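Long-range contacts in hypothetical protein TM1631 (Thermotoga maritima, PDB 1VPQ), which is of unknown function but has a TIM-barrel-like fold of the DUF72 family, with a site that holds sulfate in the crystal: residues Lys27-Pro32 / Ala258-Leu263; Glu102-Phe107 / Arg145-Tyr150; Ala153-His158 / Thr176-Asp181. One frame throughout, in Å; residues are numbered along the deposited sequence.

Interaction 1: residues Lys27-Pro32 / Ala258-Leu263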
loop_
_atom_site.group_PDB
_atom_site.type_symbol
_atom_site.label_atom_id
_atom_site.label_comp_id
_atom_site.label_asym_id
_atom_site.label_seq_id
_atom_site.Cartn_x
_atom_site.Cartn_y
_atom_site.Cartn_z
ATOM N N LYS A 27 -14.856 -14.905 1.867
ATOM C CA LYS A 27 -15.499 -16.113 2.388
ATOM C C LYS A 27 -15.885 -17.048 1.245
ATOM O O LYS A 27 -16.570 -16.629 0.306
ATOM C CB LYS A 27 -16.755 -15.772 3.187
ATOM C CG LYS A 27 -16.520 -15.257 4.592
ATOM C CD LYS A 27 -17.862 -15.069 5.271
ATOM C CE LYS A 27 -17.746 -15.094 6.763
ATOM N N GLY A 28 -15.472 -18.313 1.345
ATOM C CA GLY A 28 -15.693 -19.300 0.282
ATOM C C GLY A 28 -14.716 -19.158 -0.876
ATOM O O GLY A 28 -14.954 -19.677 -1.979
ATOM N N VAL A 29 -13.622 -18.439 -0.617
ATOM C CA VAL A 29 -12.546 -18.246 -1.571
ATOM C C VAL A 29 -11.259 -18.559 -0.814
ATOM O O VAL A 29 -10.738 -19.659 -0.948
ATOM C CB VAL A 29 -12.559 -16.816 -2.177
ATOM C CG1 VAL A 29 -11.389 -16.611 -3.142
ATOM C CG2 VAL A 29 -13.878 -16.555 -2.892
ATOM N N VAL A 30 -10.778 -17.626 0.004
ATOM C CA VAL A 30 -9.613 -17.890 0.871
ATOM C C VAL A 30 -9.971 -18.008 2.343
ATOM O O VAL A 30 -9.187 -18.544 3.126
ATOM C CB VAL A 30 -8.481 -16.843 0.716
ATOM C CG1 VAL A 30 -7.838 -16.962 -0.661
ATOM C CG2 VAL A 30 -8.982 -15.424 0.977
ATOM N N TYR A 31 -11.133 -17.489 2.726
ATOM C CA TYR A 31 -11.664 -17.704 4.068
ATOM C C TYR A 31 -12.714 -18.819 4.026
ATOM O O TYR A 31 -13.476 -18.925 3.053
ATOM C CB TYR A 31 -12.298 -16.425 4.643
ATOM C CG TYR A 31 -11.343 -15.286 4.947
ATOM C CD1 TYR A 31 -10.025 -15.520 5.343
ATOM C CD2 TYR A 31 -11.779 -13.967 4.879
ATOM C CE1 TYR A 31 -9.162 -14.475 5.630
ATOM C CE2 TYR A 31 -10.921 -12.908 5.169
ATOM C CZ TYR A 31 -9.611 -13.168 5.545
ATOM O OH TYR A 31 -8.754 -12.125 5.831
ATOM N N PRO A 32 -12.779 -19.644 5.094
ATOM C CA PRO A 32 -13.827 -20.648 5.130
ATOM C C PRO A 32 -15.195 -19.982 5.091
ATOM O O PRO A 32 -15.364 -18.884 5.623
ATOM C CB PRO A 32 -13.604 -21.347 6.472
ATOM C CG PRO A 32 -12.205 -21.036 6.846
ATOM C CD PRO A 32 -11.935 -19.691 6.301
ATOM N N ALA A 258 -6.688 -10.899 -4.847
ATOM C CA ALA A 258 -5.479 -10.378 -4.208
ATOM C C ALA A 258 -4.847 -11.390 -3.255
ATOM O O ALA A 258 -3.632 -11.578 -3.253
ATOM C CB ALA A 258 -5.790 -9.094 -3.461
ATOM N N ALA A 259 -5.684 -12.028 -2.439
ATOM C CA ALA A 259 -5.232 -13.040 -1.488
ATOM C C ALA A 259 -4.649 -14.255 -2.217
ATOM O O ALA A 259 -3.577 -14.736 -1.848
ATOM C CB ALA A 259 -6.365 -13.443 -0.574
ATOM N N ILE A 260 -5.346 -14.731 -3.255
ATOM C CA ILE A 260 -4.846 -15.821 -4.111
ATOM C C ILE A 260 -3.462 -15.488 -4.654
ATOM O O ILE A 260 -2.508 -16.244 -4.445
ATOM C CB ILE A 260 -5.826 -16.145 -5.284
ATOM C CG1 ILE A 260 -7.090 -16.818 -4.742
ATOM C CG2 ILE A 260 -5.177 -17.075 -6.320
ATOM C CD1 ILE A 260 -8.224 -16.959 -5.750
ATOM N N ASN A 261 -3.348 -14.352 -5.331
ATOM C CA ASN A 261 -2.077 -13.926 -5.903
ATOM C C ASN A 261 -0.992 -13.687 -4.849
ATOM O O ASN A 261 0.184 -13.998 -5.078
ATOM C CB ASN A 261 -2.251 -12.660 -6.757
ATOM C CG ASN A 261 -3.025 -12.907 -8.047
ATOM O OD1 ASN A 261 -3.622 -11.987 -8.597
ATOM N ND2 ASN A 261 -3.013 -14.144 -8.537
ATOM N N ALA A 262 -1.379 -13.131 -3.705
ATOM C CA ALA A 262 -0.413 -12.850 -2.641
ATOM C C ALA A 262 0.142 -14.152 -2.069
ATOM O O ALA A 262 1.329 -14.241 -1.725
ATOM C CB ALA A 262 -1.051 -11.995 -1.544
ATOM N N LEU A 263 -0.730 -15.149 -1.970
ATOM C CA LEU A 263 -0.349 -16.497 -1.541
ATOM C C LEU A 263 0.535 -17.211 -2.568
ATOM O O LEU A 263 1.432 -17.971 -2.191
ATOM C CB LEU A 263 -1.589 -17.347 -1.266
ATOM C CG LEU A 263 -2.425 -16.995 -0.033
ATOM C CD1 LEU A 263 -3.750 -17.698 -0.098
ATOM C CD2 LEU A 263 -1.697 -17.356 1.257
#
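Val30 plugs into the surface of helix 257-270 where Ala259 and Leu263, one turn apart, stand beside Ile260. Both of its methyls straddle the small CB of Ala259, CG2 at 3.6 Å and CG1 at 3.8 Å from it. The three helix residues form a three-sided corner that CG1 of Val30 enters. Alanine suits the low side of this corner because it offers a single carbon; on the other two sides CG1 of Val30 reaches CG1 of Ile260 and CD1 of Leu263, each at 4.2 Å. CG1 of Val30 lies anti to its own carbonyl carbon (chi1 -68°), which sets it among all three helix residues while CG2 faces the alanine alone. Val29 adds a smaller touch at the margin, its CG1 meeting CD1 of Ile260 at 4.1 Å, with the two side chains crossing at about a right angle. The Tyr31 ring takes no part and stacks on Phe40. The contact thus joins the loop after strand 13-18 to the last helix of the barrel. No hydrogen bond or charge pair crosses it, so it probably rests on shape fit and burial of methyl groups over a small area near the surface.

Interaction 2: residues Glu102-Phe107 / Arg145-Tyr150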
loop_
_atom_site.group_PDB
_atom_site.type_symbol
_atom_site.label_atom_id
_atom_site.label_comp_id
_atom_site.label_asym_id
_atom_site.label_seq_id
_atom_site.Cartn_x
_atom_site.Cartn_y
_atom_site.Cartn_z
ATOM N N GLU A 102 -1.298 20.450 9.917
ATOM C CA GLU A 102 -2.250 20.171 10.999
ATOM C C GLU A 102 -2.833 18.757 10.864
ATOM O O GLU A 102 -2.867 18.007 11.841
ATOM C CB GLU A 102 -3.363 21.222 11.081
ATOM C CG GLU A 102 -2.901 22.702 11.077
ATOM C CD GLU A 102 -1.862 23.064 12.155
ATOM O OE1 GLU A 102 -2.228 23.195 13.350
ATOM O OE2 GLU A 102 -0.676 23.261 11.797
ATOM N N ASP A 103 -3.253 18.392 9.653
ATOM C CA ASP A 103 -3.798 17.045 9.384
ATOM C C ASP A 103 -2.834 15.890 9.708
ATOM O O ASP A 103 -3.250 14.862 10.248
ATOM C CB ASP A 103 -4.273 16.929 7.921
ATOM C CG ASP A 103 -5.670 17.521 7.698
ATOM O OD1 ASP A 103 -6.310 17.957 8.669
ATOM O OD2 ASP A 103 -6.138 17.545 6.543
ATOM N N MET A 104 -1.555 16.057 9.372
ATOM C CA MET A 104 -0.552 15.009 9.597
ATOM C C MET A 104 -0.090 14.915 11.051
ATOM O O MET A 104 0.222 13.826 11.522
ATOM C CB MET A 104 0.655 15.204 8.672
ATOM C CG MET A 104 0.352 14.918 7.204
ATOM S SD MET A 104 -0.251 13.241 6.921
ATOM C CE MET A 104 1.206 12.261 7.308
ATOM N N GLU A 105 -0.035 16.049 11.746
ATOM C CA GLU A 105 0.267 16.079 13.187
ATOM C C GLU A 105 -0.838 15.395 13.981
ATOM O O GLU A 105 -0.572 14.637 14.912
ATOM C CB GLU A 105 0.437 17.518 13.682
ATOM C CG GLU A 105 1.757 18.156 13.250
ATOM C CD GLU A 105 1.947 19.572 13.782
ATOM O OE1 GLU A 105 0.955 20.341 13.843
ATOM O OE2 GLU A 105 3.102 19.918 14.131
ATOM N N ASN A 106 -2.076 15.690 13.602
ATOM C CA ASN A 106 -3.255 15.048 14.169
ATOM C C ASN A 106 -3.205 13.538 13.954
ATOM O O ASN A 106 -3.384 12.752 14.886
ATOM C CB ASN A 106 -4.502 15.630 13.503
ATOM C CG ASN A 106 -5.776 15.209 14.182
ATOM O OD1 ASN A 106 -6.587 14.482 13.603
ATOM N ND2 ASN A 106 -5.970 15.667 15.418
ATOM N N PHE A 107 -2.950 13.164 12.702
ATOM C CA PHE A 107 -2.795 11.770 12.273
ATOM C C PHE A 107 -1.648 11.062 12.988
ATOM O O PHE A 107 -1.775 9.901 13.349
ATOM C CB PHE A 107 -2.568 11.737 10.762
ATOM C CG PHE A 107 -2.074 10.417 10.230
ATOM C CD1 PHE A 107 -2.961 9.383 9.972
ATOM C CD2 PHE A 107 -0.724 10.232 9.938
ATOM C CE1 PHE A 107 -2.512 8.179 9.452
ATOM C CE2 PHE A 107 -0.263 9.035 9.423
ATOM C CZ PHE A 107 -1.154 8.005 9.175
ATOM N N ARG A 145 6.465 16.201 3.507
ATOM C CA ARG A 145 7.676 15.652 4.087
ATOM C C ARG A 145 7.963 16.305 5.449
ATOM O O ARG A 145 8.126 15.618 6.459
ATOM C CB ARG A 145 8.855 15.850 3.124
ATOM C CG ARG A 145 10.231 15.583 3.732
ATOM C CD ARG A 145 10.513 14.103 3.856
ATOM N NE ARG A 145 9.880 13.476 5.008
ATOM C CZ ARG A 145 9.915 12.171 5.259
ATOM N NH1 ARG A 145 10.555 11.341 4.438
ATOM N NH2 ARG A 145 9.312 11.686 6.332
ATOM N N GLU A 146 8.005 17.629 5.480
ATOM C CA GLU A 146 8.267 18.335 6.736
ATOM C C GLU A 146 7.141 18.260 7.797
ATOM O O GLU A 146 7.398 18.513 8.971
ATOM C CB GLU A 146 8.709 19.778 6.468
ATOM C CG GLU A 146 7.706 20.680 5.767
ATOM C CD GLU A 146 8.364 21.939 5.186
ATOM O OE1 GLU A 146 9.533 21.867 4.748
ATOM O OE2 GLU A 146 7.713 23.004 5.170
ATOM N N SER A 147 5.924 17.877 7.401
ATOM C CA SER A 147 4.830 17.660 8.357
ATOM C C SER A 147 4.900 16.315 9.086
ATOM O O SER A 147 4.262 16.141 10.122
ATOM C CB SER A 147 3.473 17.759 7.652
ATOM O OG SER A 147 3.161 16.582 6.933
ATOM N N TYR A 148 5.658 15.368 8.538
ATOM C CA TYR A 148 5.658 13.986 9.019
ATOM C C TYR A 148 7.075 13.412 9.062
ATOM O O TYR A 148 7.624 13.101 8.012
ATOM C CB TYR A 148 4.793 13.117 8.102
ATOM C CG TYR A 148 4.533 11.736 8.662
ATOM C CD1 TYR A 148 3.687 11.554 9.752
ATOM C CD2 TYR A 148 5.137 10.611 8.107
ATOM C CE1 TYR A 148 3.444 10.294 10.265
ATOM C CE2 TYR A 148 4.903 9.348 8.620
ATOM C CZ TYR A 148 4.055 9.200 9.693
ATOM O OH TYR A 148 3.831 7.950 10.192
ATOM N N PRO A 149 7.658 13.246 10.270
ATOM C CA PRO A 149 9.061 12.821 10.418
ATOM C C PRO A 149 9.341 11.307 10.462
ATOM O O PRO A 149 10.438 10.918 10.857
ATOM C CB PRO A 149 9.443 13.426 11.770
ATOM C CG PRO A 149 8.194 13.289 12.567
ATOM C CD PRO A 149 7.038 13.472 11.589
ATOM N N TYR A 150 8.386 10.469 10.076
ATOM C CA TYR A 150 8.579 9.024 10.140
ATOM C C TYR A 150 8.586 8.426 8.747
ATOM O O TYR A 150 8.384 9.132 7.767
ATOM C CB TYR A 150 7.499 8.381 11.009
ATOM C CG TYR A 150 7.460 8.975 12.390
ATOM C CD1 TYR A 150 8.570 8.908 13.220
ATOM C CD2 TYR A 150 6.331 9.627 12.859
ATOM C CE1 TYR A 150 8.561 9.461 14.479
ATOM C CE2 TYR A 150 6.310 10.187 14.131
ATOM C CZ TYR A 150 7.430 10.097 14.932
ATOM O OH TYR A 150 7.423 10.644 16.187
#
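Met104 supplies most of the apolar contact, bending its side chain so that the terminal CE meets Tyr148. That methyl lies 3.6 Å from both CG and CD1 of the tyrosine ring, and the two side chains cross at about a right angle. Turns at chi2 (-58°) and chi3 (-67°) fold the thioether; methionine suits the place because its unbranched, flexible chain can bend to bring its methyl onto the tyrosine. Farther along the same helix face, CE2 of Phe107 comes to 4.0 Å from CE1 of Tyr148, which lies at the phenylalanine's edge, near its plane. Pro86 and Val89 also pack against Met104.

Helix 101-116 here lies against helix 135-147 and the turn leading to strand 152-155, so the contact joins neighbouring outer helices of the TIM-barrel-like fold.

No hydrogen bond crosses between the segments; the polar groups find partners elsewhere. Ser147 OG sits 3.3 Å from CG of Met104 but hydrogen-bonds to Leu144 O, a backbone partner that lets a small hydroxyl be buried against the thioether chain. Tyr148 can likewise be buried because its OH bonds to Thr123 OG1. Arg145 braces the turn: its NH2 gives a nearly straight bond to Tyr148 O (2.8 Å, 165°) and a more bent one to Tyr150 O (3.1 Å). Both oxygens lie in the guanidinium plane, while NH1 bonds to His173 O.

Interaction 3: residues Ala153-His158 / Thr176-Asp181. With SO4 (sulfate ion), chain C; SO4 (sulfate ion), chain B.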
loop_
_atom_site.group_PDB
_atom_site.type_symbol
_atom_site.label_atom_id
_atom_site.label_comp_id
_atom_site.label_asym_id
_atom_site.label_seq_id
_atom_site.Cartn_x
_atom_site.Cartn_y
_atom_site.Cartn_z
ATOM N N ALA A 153 6.296 6.799 2.263
ATOM C CA ALA A 153 6.336 6.315 0.883
ATOM C C ALA A 153 5.254 6.985 0.056
ATOM O O ALA A 153 4.153 7.261 0.555
ATOM C CB ALA A 153 6.169 4.797 0.818
ATOM N N VAL A 154 5.581 7.249 -1.211
ATOM C CA VAL A 154 4.662 7.939 -2.126
ATOM C C VAL A 154 4.437 7.155 -3.432
ATOM O O VAL A 154 5.384 6.634 -4.040
ATOM C CB VAL A 154 5.145 9.401 -2.442
ATOM C CG1 VAL A 154 4.357 10.004 -3.613
ATOM C CG2 VAL A 154 5.006 10.306 -1.206
ATOM N N GLU A 155 3.166 7.116 -3.839
ATOM C CA GLU A 155 2.716 6.525 -5.092
ATOM C C GLU A 155 1.976 7.566 -5.949
ATOM O O GLU A 155 1.067 8.250 -5.462
ATOM C CB GLU A 155 1.742 5.373 -4.792
ATOM C CG GLU A 155 1.319 4.565 -6.014
ATOM C CD GLU A 155 0.134 3.644 -5.746
ATOM O OE1 GLU A 155 0.044 3.104 -4.629
ATOM O OE2 GLU A 155 -0.709 3.451 -6.650
ATOM N N PHE A 156 2.329 7.632 -7.231
ATOM C CA PHE A 156 1.638 8.475 -8.212
ATOM C C PHE A 156 0.792 7.643 -9.168
ATOM O O PHE A 156 1.134 6.501 -9.482
ATOM C CB PHE A 156 2.637 9.274 -9.040
ATOM C CG PHE A 156 3.734 9.890 -8.240
ATOM C CD1 PHE A 156 3.523 11.076 -7.549
ATOM C CD2 PHE A 156 4.989 9.296 -8.190
ATOM C CE1 PHE A 156 4.558 11.661 -6.801
ATOM C CE2 PHE A 156 6.029 9.870 -7.453
ATOM C CZ PHE A 156 5.812 11.055 -6.760
ATOM N N ARG A 157 -0.307 8.236 -9.627
ATOM C CA ARG A 157 -1.195 7.620 -10.607
ATOM C C ARG A 157 -1.013 8.220 -12.005
ATOM O O ARG A 157 -1.250 7.544 -13.002
ATOM C CB ARG A 157 -2.649 7.802 -10.180
ATOM C CG ARG A 157 -3.651 7.009 -11.022
ATOM C CD ARG A 157 -3.855 5.648 -10.429
ATOM N NE ARG A 157 -4.856 5.698 -9.364
ATOM C CZ ARG A 157 -4.857 4.943 -8.271
ATOM N NH1 ARG A 157 -3.885 4.070 -8.035
ATOM N NH2 ARG A 157 -5.839 5.077 -7.392
ATOM N N HIS A 158 -0.584 9.477 -12.081
ATOM C CA HIS A 158 -0.524 10.188 -13.359
ATOM C C HIS A 158 0.857 10.024 -14.024
ATOM O O HIS A 158 1.889 10.107 -13.350
ATOM C CB HIS A 158 -0.860 11.673 -13.136
ATOM C CG HIS A 158 -1.232 12.409 -14.387
ATOM N ND1 HIS A 158 -0.376 13.290 -15.014
ATOM C CD2 HIS A 158 -2.367 12.396 -15.129
ATOM C CE1 HIS A 158 -0.967 13.786 -16.086
ATOM N NE2 HIS A 158 -2.177 13.259 -16.178
ATOM N N THR A 176 10.317 6.957 0.268
ATOM C CA THR A 176 10.354 5.665 -0.396
ATOM C C THR A 176 9.387 5.665 -1.594
ATOM O O THR A 176 8.224 6.068 -1.487
ATOM C CB THR A 176 10.017 4.532 0.606
ATOM O OG1 THR A 176 11.052 4.451 1.602
ATOM C CG2 THR A 176 9.867 3.181 -0.092
ATOM N N PHE A 177 9.900 5.222 -2.738
ATOM C CA PHE A 177 9.136 5.164 -3.976
ATOM C C PHE A 177 8.263 3.901 -4.040
ATOM O O PHE A 177 8.759 2.782 -3.877
ATOM C CB PHE A 177 10.085 5.212 -5.182
ATOM C CG PHE A 177 9.388 5.030 -6.493
ATOM C CD1 PHE A 177 8.549 6.021 -6.989
ATOM C CD2 PHE A 177 9.540 3.861 -7.219
ATOM C CE1 PHE A 177 7.894 5.857 -8.189
ATOM C CE2 PHE A 177 8.886 3.688 -8.416
ATOM C CZ PHE A 177 8.056 4.679 -8.900
ATOM N N VAL A 178 6.963 4.090 -4.272
ATOM C CA VAL A 178 6.045 2.973 -4.450
ATOM C C VAL A 178 6.102 2.455 -5.882
ATOM O O VAL A 178 5.648 3.118 -6.814
ATOM C CB VAL A 178 4.608 3.365 -4.108
ATOM C CG1 VAL A 178 3.645 2.211 -4.397
ATOM C CG2 VAL A 178 4.522 3.753 -2.645
ATOM N N VAL A 179 6.668 1.265 -6.047
ATOM C CA VAL A 179 6.726 0.612 -7.354
ATOM C C VAL A 179 5.353 0.000 -7.616
ATOM O O VAL A 179 4.906 -0.866 -6.872
ATOM C CB VAL A 179 7.794 -0.496 -7.416
ATOM C CG1 VAL A 179 7.793 -1.159 -8.799
ATOM C CG2 VAL A 179 9.179 0.056 -7.074
ATOM N N VAL A 180 4.700 0.449 -8.681
ATOM C CA VAL A 180 3.308 0.085 -8.928
ATOM C C VAL A 180 3.151 -0.759 -10.186
ATOM O O VAL A 180 3.747 -0.462 -11.228
ATOM C CB VAL A 180 2.419 1.324 -9.119
ATOM C CG1 VAL A 180 0.954 0.920 -9.292
ATOM C CG2 VAL A 180 2.543 2.253 -7.966
ATOM N N ASP A 181 2.333 -1.807 -10.080
ATOM C CA ASP A 181 1.771 -2.445 -11.259
ATOM C C ASP A 181 0.274 -2.134 -11.350
ATOM O O ASP A 181 -0.507 -2.471 -10.456
ATOM C CB ASP A 181 2.012 -3.952 -11.297
ATOM C CG ASP A 181 1.782 -4.525 -12.685
ATOM O OD1 ASP A 181 2.641 -4.303 -13.569
ATOM O OD2 ASP A 181 0.728 -5.163 -12.900
HETATM S S SO4 C . -7.977 7.517 -9.173
HETATM O O1 SO4 C . -8.125 7.251 -7.744
HETATM O O2 SO4 C . -9.208 8.063 -9.715
HETATM O O3 SO4 C . -6.924 8.500 -9.382
HETATM O O4 SO4 C . -7.640 6.290 -9.884
HETATM S S SO4 B . -5.536 2.502 -4.542
HETATM O O1 SO4 B . -4.316 3.099 -5.076
HETATM O O2 SO4 B . -6.630 3.466 -4.575
HETATM O O3 SO4 B . -5.878 1.353 -5.367
HETATM O O4 SO4 B . -5.314 2.112 -3.153
HETATM O O HOH W 1 4.691 5.496 -7.891
#
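Glu155 lays its aliphatic stem across two valines of the adjacent strand. CB of Glu155 meets CB of Val178 at 3.6 Å, and its CG approaches CG2 of Val180, with the side chains at about a right angle. CG stands anti to the backbone N (chi1 -173°) and the chain beyond is extended, so that the carboxylate lies alongside the valine methyls. There OE1 forms a salt bridge to Arg203 and OE2 a hydrogen bond to His205, partners that probably offset its buried charge.

Arg157 is tied to Glu155 by a long salt bridge, NH1 to OE2 at 3.5 Å. Its guanidinium edge also grips two sulfates, probably from the crystallisation liquor: NE bonds to O4 of sulfate C at 2.9 Å and NH1 to O1 of sulfate B at 3.1 Å. This positive site is consistent with an anion-binding pocket.

Behind these groups the parallel strands are held by two backbone bonds, Val154 N to Thr176 O (2.9 Å) and Val178 N to Val154 O (3.0 Å). Where they diverge, a water links Phe156 N to Val178 O. Ala153 and Thr176 are bridge partners on the same face, CB to CB 3.9 Å; the small alanine CB also meets Val178 CG2 at 4.0 Å.

Helix 164-173 makes the beta-alpha-beta crossover, packing on Phe156 and Phe177; strands 120-126 and 199-204 flank the pair within the barrel sheet.

In the fold
Interaction 1 joins distant parts of the sequence and encloses the other two, which follow one another along the chain between its segments. Interactions 2 and 3 adjoin in sequence, since helix 135-147 leads into strand 152-155, yet their centres lie 19 Å apart. Interaction 1 lies across the chain's centre from both, its centre 35 Å from that of interaction 2 and 25 Å from that of interaction 3. Only interaction 3 includes the two sulfates, one also held by Lys84, Arg203 and Tyr220, the other by the backbone N of Phe129. Interactions 1 and 2 both have centres about 18 Å from the chain's centre; interaction 1 is at the surface, interaction 2 buried between helices.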